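Local coordinates for protein cytolethal distending toxin subunit A (Haemophilus ducreyi, PDB 1SR4) that probably forms, with CdtC, the heterodimer required to deliver CdtB, the genotoxic subunit of the three-part toxin, to host cells, at residues Pro54-Pro57 with Ser58-Met61; Pro86-Tyr89 with Ser90-Phe93; Ile154-Val157 with Ser158-Arg161. One frame throughout, in Å; residues are numbered along the deposited sequence.

In the fold
All three contacts are tight local turns in a protein of beta-trefoil lectin type, and all are only partly buried. Interaction 1 lies in the loop leading to strand 62-65 and touches both CdtB and CdtC; interaction 2, in the loop between strands 82-86 and 99-103, touches CdtC; interaction 3 touches no other subunit. The last joins strand 152-156 to strand 162-165, its centre about 27 Å from those of the other two. Interaction 1 relies on 3-10 backbone bonds with a weak carboxylate-amide bond, interaction 2 on overlapping beta turns to which a serine hydroxyl adds a bond, beside aromatic rings, and interaction 3 on a serine that ties a hairpin end, together with an arginine-glutamine pair.

Interaction 1 (Pro54-Pro57 with Ser58-Met61)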
loop_
_atom_site.group_PDB
_atom_site.type_symbol
_atom_site.label_atom_id
_atom_site.label_comp_id
_atom_site.label_asym_id
_atom_site.label_seq_id
_atom_site.Cartn_x
_atom_site.Cartn_y
_atom_site.Cartn_z
ATOM N N PRO A 54 1.293 7.559 -19.532
ATOM C CA PRO A 54 0.015 7.838 -18.867
ATOM C C PRO A 54 -0.014 7.675 -17.350
ATOM O O PRO A 54 0.437 6.662 -16.821
ATOM C CB PRO A 54 -0.960 6.862 -19.543
ATOM C CG PRO A 54 -0.253 6.421 -20.802
ATOM C CD PRO A 54 1.178 6.357 -20.377
ATOM N N SER A 55 -0.554 8.675 -16.659
ATOM C CA SER A 55 -0.698 8.615 -15.212
ATOM C C SER A 55 -2.143 8.183 -14.901
ATOM O O SER A 55 -2.428 7.628 -13.853
ATOM C CB SER A 55 -0.432 9.995 -14.592
ATOM O OG SER A 55 -1.298 10.970 -15.156
ATOM N N GLU A 56 -3.046 8.437 -15.837
ATOM C CA GLU A 56 -4.456 8.114 -15.658
ATOM C C GLU A 56 -4.751 6.672 -15.196
ATOM O O GLU A 56 -5.576 6.467 -14.304
ATOM C CB GLU A 56 -5.210 8.415 -16.952
ATOM C CG GLU A 56 -6.715 8.554 -16.785
ATOM C CD GLU A 56 -7.088 9.642 -15.788
ATOM O OE1 GLU A 56 -6.445 10.716 -15.823
ATOM O OE2 GLU A 56 -8.024 9.433 -14.978
ATOM N N PRO A 57 -4.095 5.664 -15.801
ATOM C CA PRO A 57 -4.333 4.268 -15.402
ATOM C C PRO A 57 -4.105 4.002 -13.913
ATOM O O PRO A 57 -4.697 3.076 -13.346
ATOM C CB PRO A 57 -3.362 3.481 -16.290
ATOM C CG PRO A 57 -3.309 4.326 -17.563
ATOM C CD PRO A 57 -3.188 5.728 -16.966
ATOM N N SER A 58 -3.264 4.820 -13.279
ATOM C CA SER A 58 -2.961 4.682 -11.863
ATOM C C SER A 58 -4.189 4.917 -11.003
ATOM O O SER A 58 -4.248 4.475 -9.850
ATOM C CB SER A 58 -1.895 5.707 -11.436
ATOM O OG SER A 58 -0.679 5.502 -12.133
ATOM N N ASN A 59 -5.162 5.637 -11.545
ATOM C CA ASN A 59 -6.352 5.954 -10.768
ATOM C C ASN A 59 -7.412 4.863 -10.699
ATOM O O ASN A 59 -8.380 4.985 -9.941
ATOM C CB ASN A 59 -6.982 7.244 -11.292
ATOM C CG ASN A 59 -6.022 8.416 -11.224
ATOM O OD1 ASN A 59 -5.397 8.652 -10.192
ATOM N ND2 ASN A 59 -5.893 9.152 -12.323
ATOM N N PHE A 60 -7.227 3.793 -11.465
ATOM C CA PHE A 60 -8.220 2.736 -11.494
ATOM C C PHE A 60 -7.734 1.407 -10.963
ATOM O O PHE A 60 -6.546 1.173 -10.828
ATOM C CB PHE A 60 -8.735 2.592 -12.926
ATOM C CG PHE A 60 -9.321 3.854 -13.449
ATOM C CD1 PHE A 60 -10.637 4.196 -13.151
ATOM C CD2 PHE A 60 -8.534 4.758 -14.145
ATOM C CE1 PHE A 60 -11.150 5.425 -13.538
ATOM C CE2 PHE A 60 -9.048 6.001 -14.541
ATOM C CZ PHE A 60 -10.351 6.330 -14.235
ATOM N N MET A 61 -8.682 0.535 -10.673
ATOM C CA MET A 61 -8.370 -0.777 -10.142
ATOM C C MET A 61 -9.547 -1.704 -10.390
ATOM O O MET A 61 -10.554 -1.295 -10.985
ATOM C CB MET A 61 -8.107 -0.650 -8.638
ATOM C CG MET A 61 -9.151 0.184 -7.870
ATOM S SD MET A 61 -10.719 -0.656 -7.526
ATOM C CE MET A 61 -10.227 -1.610 -6.081
#
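E56 and N59 cross at about a right angle, their carboxylate and amide planes turned 60° apart, and N59 ND2 gives a weak hydrogen bond of 3.4 Å to E56 OE2. The glutamate sets out away from the residues that follow; with CG anti to the backbone N (chi1 -161°) and a bend at chi2, its carboxylate comes back toward N59 and F60. The same OE2 comes to 3.6 Å from F60 CE2, with the carboxylate and ring planes 52° apart. F60 CD2 also approaches the backbone O of E56, at 3.4 Å. These side chains project from a short 3-10 stretch that includes residues 56-59, in the loop between strands 47-48 and 62-65. Each backbone bond spans three residues: S58 N to S55 O (3.0 Å), N59 N to E56 O (2.9 Å) and F60 N to P57 O (3.2 Å). The P57 carbonyl also lies at the edge of the F60 ring, near its plane. Other subunits hold two polar ends: S58 OG bonds to the backbone O of N101 of the CdtC chain, and N59 OD1 accepts from the backbone N of E34 of the CdtB chain. Within CdtA, P198 and Q115 pack against F60.

Interaction 2 (Pro86-Tyr89 with Ser90-Phe93)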
loop_
_atom_site.group_PDB
_atom_site.type_symbol
_atom_site.label_atom_id
_atom_site.label_comp_id
_atom_site.label_asym_id
_atom_site.label_seq_id
_atom_site.Cartn_x
_atom_site.Cartn_y
_atom_site.Cartn_z
ATOM N N PRO A 86 -14.387 -13.007 -14.848
ATOM C CA PRO A 86 -12.931 -12.895 -14.864
ATOM C C PRO A 86 -12.563 -12.235 -16.204
ATOM O O PRO A 86 -13.336 -12.268 -17.173
ATOM C CB PRO A 86 -12.465 -14.350 -14.797
ATOM C CG PRO A 86 -13.578 -15.098 -15.487
ATOM C CD PRO A 86 -14.816 -14.420 -14.922
ATOM N N ASN A 87 -11.386 -11.631 -16.264
ATOM C CA ASN A 87 -10.937 -11.003 -17.500
ATOM C C ASN A 87 -11.012 -11.981 -18.692
ATOM O O ASN A 87 -11.445 -11.623 -19.797
ATOM C CB ASN A 87 -9.480 -10.550 -17.373
ATOM C CG ASN A 87 -8.881 -10.177 -18.730
ATOM O OD1 ASN A 87 -9.270 -9.170 -19.319
ATOM N ND2 ASN A 87 -7.953 -11.002 -19.245
ATOM N N ILE A 88 -10.602 -13.225 -18.460
ATOM C CA ILE A 88 -10.552 -14.190 -19.552
ATOM C C ILE A 88 -11.898 -14.458 -20.204
ATOM O O ILE A 88 -11.932 -14.866 -21.359
ATOM C CB ILE A 88 -9.880 -15.519 -19.103
ATOM C CG1 ILE A 88 -9.475 -16.354 -20.321
ATOM C CG2 ILE A 88 -10.814 -16.310 -18.190
ATOM C CD1 ILE A 88 -8.384 -15.765 -21.124
ATOM N N TYR A 89 -13.001 -14.196 -19.501
ATOM C CA TYR A 89 -14.322 -14.416 -20.094
ATOM C C TYR A 89 -15.026 -13.099 -20.412
ATOM O O TYR A 89 -16.216 -13.103 -20.747
ATOM C CB TYR A 89 -15.232 -15.205 -19.138
ATOM C CG TYR A 89 -14.767 -16.598 -18.770
ATOM C CD1 TYR A 89 -13.980 -17.351 -19.637
ATOM C CD2 TYR A 89 -15.141 -17.172 -17.548
ATOM C CE1 TYR A 89 -13.576 -18.639 -19.298
ATOM C CE2 TYR A 89 -14.742 -18.440 -17.204
ATOM C CZ TYR A 89 -13.963 -19.175 -18.075
ATOM O OH TYR A 89 -13.564 -20.441 -17.716
ATOM N N SER A 90 -14.309 -11.980 -20.310
ATOM C CA SER A 90 -14.916 -10.672 -20.534
ATOM C C SER A 90 -14.038 -9.661 -21.279
ATOM O O SER A 90 -14.187 -8.451 -21.088
ATOM C CB SER A 90 -15.314 -10.081 -19.171
ATOM O OG SER A 90 -14.163 -9.979 -18.324
ATOM N N GLN A 91 -13.129 -10.130 -22.123
ATOM C CA GLN A 91 -12.255 -9.198 -22.835
ATOM C C GLN A 91 -13.013 -8.123 -23.613
ATOM O O GLN A 91 -12.550 -6.994 -23.727
ATOM C CB GLN A 91 -11.328 -9.952 -23.791
ATOM C CG GLN A 91 -10.400 -10.912 -23.084
ATOM C CD GLN A 91 -10.906 -12.319 -23.143
ATOM O OE1 GLN A 91 -12.129 -12.571 -23.047
ATOM N NE2 GLN A 91 -9.987 -13.260 -23.292
ATOM N N ASP A 92 -14.187 -8.470 -24.121
ATOM C CA ASP A 92 -14.973 -7.528 -24.900
ATOM C C ASP A 92 -15.690 -6.495 -24.043
ATOM O O ASP A 92 -16.278 -5.576 -24.585
ATOM C CB ASP A 92 -15.982 -8.290 -25.765
ATOM C CG ASP A 92 -16.906 -9.193 -24.940
ATOM O OD1 ASP A 92 -16.446 -9.765 -23.930
ATOM O OD2 ASP A 92 -18.083 -9.351 -25.313
ATOM N N PHE A 93 -15.653 -6.637 -22.715
ATOM C CA PHE A 93 -16.318 -5.659 -21.834
ATOM C C PHE A 93 -15.560 -4.332 -21.804
ATOM O O PHE A 93 -16.148 -3.274 -21.624
ATOM C CB PHE A 93 -16.411 -6.167 -20.392
ATOM C CG PHE A 93 -17.467 -7.219 -20.162
ATOM C CD1 PHE A 93 -17.764 -8.167 -21.141
ATOM C CD2 PHE A 93 -18.071 -7.336 -18.910
ATOM C CE1 PHE A 93 -18.635 -9.219 -20.873
ATOM C CE2 PHE A 93 -18.940 -8.385 -18.630
ATOM C CZ PHE A 93 -19.222 -9.333 -19.615
#
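S90 has OG between its own backbone N and carbonyl carbon (chi1 58°), a torsion that turns the hydroxyl back to donate to P86 O at 2.7 Å. I88 CG1, anti to the backbone N (chi1 -164°), lets its chain run beside that of Q91, both pointing the same way. Y89 N also donates to P86 O, at 3.0 Å, from the opposite face of the carbonyl plane, and the two donors together grip this oxygen. S90 N bonds to N87 O at 2.9 Å, nearly straight at the hydrogen (164°). The result is two overlapping type I beta turns, P86-Y89 and N87-S90, in the connection between strands 82-86 and 99-103 of the lectin-like fold. Beyond them F93 N bonds to S90 O, and S90 CB lies 3.6 Å above the plane of the F93 ring, over its centre. That ring meets Y85 edge-to-face and also packs against W74, two residues of the stretch 74-85 inferred to mediate binding to target cells. R97 NH1 bonds both N87 OD1 and S90 OG, linking the two side chains, while N87 ND2 donates to the backbone O of L26 of the CdtC chain.

Interaction 3 (Ile154-Val157 with Ser158-Arg161); sequences IKSV and SQGR
S156 and R161 close a beta-hairpin end: S156 N donates to R161 O at 2.7 Å, nearly in line with the carbonyl, while the end-to-end directions of 154-157 and 158-161 differ by 140°. Residues 157-159 have right-handed helical backbone angles, and G160, with positive phi (76°), returns the chain toward the second strand and bonds through N to S156 O at 2.7 Å. The side chain of S156 ties the same loop: OG, trans to its own N (chi1 164°), accepts from Q159 N at 3.1 Å. This bond and that of G160 together make an ST motif. S158 OG adds a weak bond to S156 OG, 3.3 Å long. R161 grips Q159 side-on: NE and NH2 each donate to Q159 OE1 at 2.8 Å, and the oxygen lies in the guanidinium plane. The extended K155 chain brings CE to 3.8 Å from G160 O. Q159 NE2 bonds to G125 O and R161 NH2 to N126 OD1, fastening the loop to the turn after strand 120-124. S156, S158 and Q159 pack on A123 of that strand, L178 of strand 176-179 touches Q159 and R161, and I154 pairs by backbone with V163 of strand 162-165.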
loop_
_atom_site.group_PDB
_atom_site.type_symbol
_atom_site.label_atom_id
_atom_site.label_comp_id
_atom_site.label_asym_id
_atom_site.label_seq_id
_atom_site.Cartn_x
_atom_site.Cartn_y
_atom_site.Cartn_z
ATOM N N ILE A 154 -16.204 -6.363 1.696
ATOM C CA ILE A 154 -16.858 -5.104 1.335
ATOM C C ILE A 154 -18.247 -5.013 1.962
ATOM O O ILE A 154 -19.151 -5.776 1.617
ATOM C CB ILE A 154 -16.980 -4.987 -0.177
ATOM C CG1 ILE A 154 -15.592 -5.153 -0.821
ATOM C CG2 ILE A 154 -17.592 -3.653 -0.536
ATOM C CD1 ILE A 154 -15.609 -5.213 -2.355
ATOM N N LYS A 155 -18.407 -4.069 2.880
ATOM C CA LYS A 155 -19.671 -3.917 3.588
ATOM C C LYS A 155 -20.484 -2.700 3.167
ATOM O O LYS A 155 -19.998 -1.562 3.205
ATOM C CB LYS A 155 -19.387 -3.850 5.094
ATOM C CG LYS A 155 -20.613 -3.929 5.988
ATOM C CD LYS A 155 -20.171 -3.901 7.444
ATOM C CE LYS A 155 -21.321 -4.201 8.395
ATOM N NZ LYS A 155 -20.869 -4.065 9.817
ATOM N N SER A 156 -21.719 -2.950 2.741
ATOM C CA SER A 156 -22.619 -1.865 2.371
ATOM C C SER A 156 -22.939 -1.129 3.671
ATOM O O SER A 156 -23.389 -1.739 4.650
ATOM C CB SER A 156 -23.917 -2.415 1.774
ATOM O OG SER A 156 -24.922 -1.402 1.761
ATOM N N VAL A 157 -22.705 0.173 3.703
ATOM C CA VAL A 157 -23.004 0.918 4.919
ATOM C C VAL A 157 -24.513 1.116 5.084
ATOM O O VAL A 157 -25.041 1.034 6.195
ATOM C CB VAL A 157 -22.306 2.283 4.923
ATOM C CG1 VAL A 157 -22.762 3.097 6.132
ATOM C CG2 VAL A 157 -20.783 2.080 4.954
ATOM N N SER A 158 -25.217 1.356 3.982
ATOM C CA SER A 158 -26.658 1.561 4.079
ATOM C C SER A 158 -27.371 0.281 4.497
ATOM O O SER A 158 -28.340 0.325 5.250
ATOM C CB SER A 158 -27.228 2.042 2.740
ATOM O OG SER A 158 -27.095 1.021 1.783
ATOM N N GLN A 159 -26.893 -0.866 4.029
ATOM C CA GLN A 159 -27.542 -2.128 4.385
ATOM C C GLN A 159 -26.946 -2.859 5.570
ATOM O O GLN A 159 -27.635 -3.617 6.242
ATOM C CB GLN A 159 -27.561 -3.089 3.188
ATOM C CG GLN A 159 -28.494 -2.641 2.082
ATOM C CD GLN A 159 -28.870 -3.775 1.153
ATOM O OE1 GLN A 159 -28.759 -4.945 1.515
ATOM N NE2 GLN A 159 -29.339 -3.434 -0.048
ATOM N N GLY A 160 -25.666 -2.646 5.826
ATOM C CA GLY A 160 -25.040 -3.355 6.920
ATOM C C GLY A 160 -24.789 -4.789 6.490
ATOM O O GLY A 160 -24.643 -5.670 7.335
ATOM N N ARG A 161 -24.750 -5.032 5.176
ATOM C CA ARG A 161 -24.527 -6.381 4.652
ATOM C C ARG A 161 -23.285 -6.396 3.749
ATOM O O ARG A 161 -22.897 -5.368 3.213
ATOM C CB ARG A 161 -25.758 -6.855 3.874
ATOM C CG ARG A 161 -27.008 -7.025 4.749
ATOM C CD ARG A 161 -28.045 -7.936 4.087
ATOM N NE ARG A 161 -28.641 -7.361 2.879
ATOM C CZ ARG A 161 -29.479 -8.029 2.085
ATOM N NH1 ARG A 161 -29.807 -9.277 2.376
ATOM N NH2 ARG A 161 -29.994 -7.459 1.008
#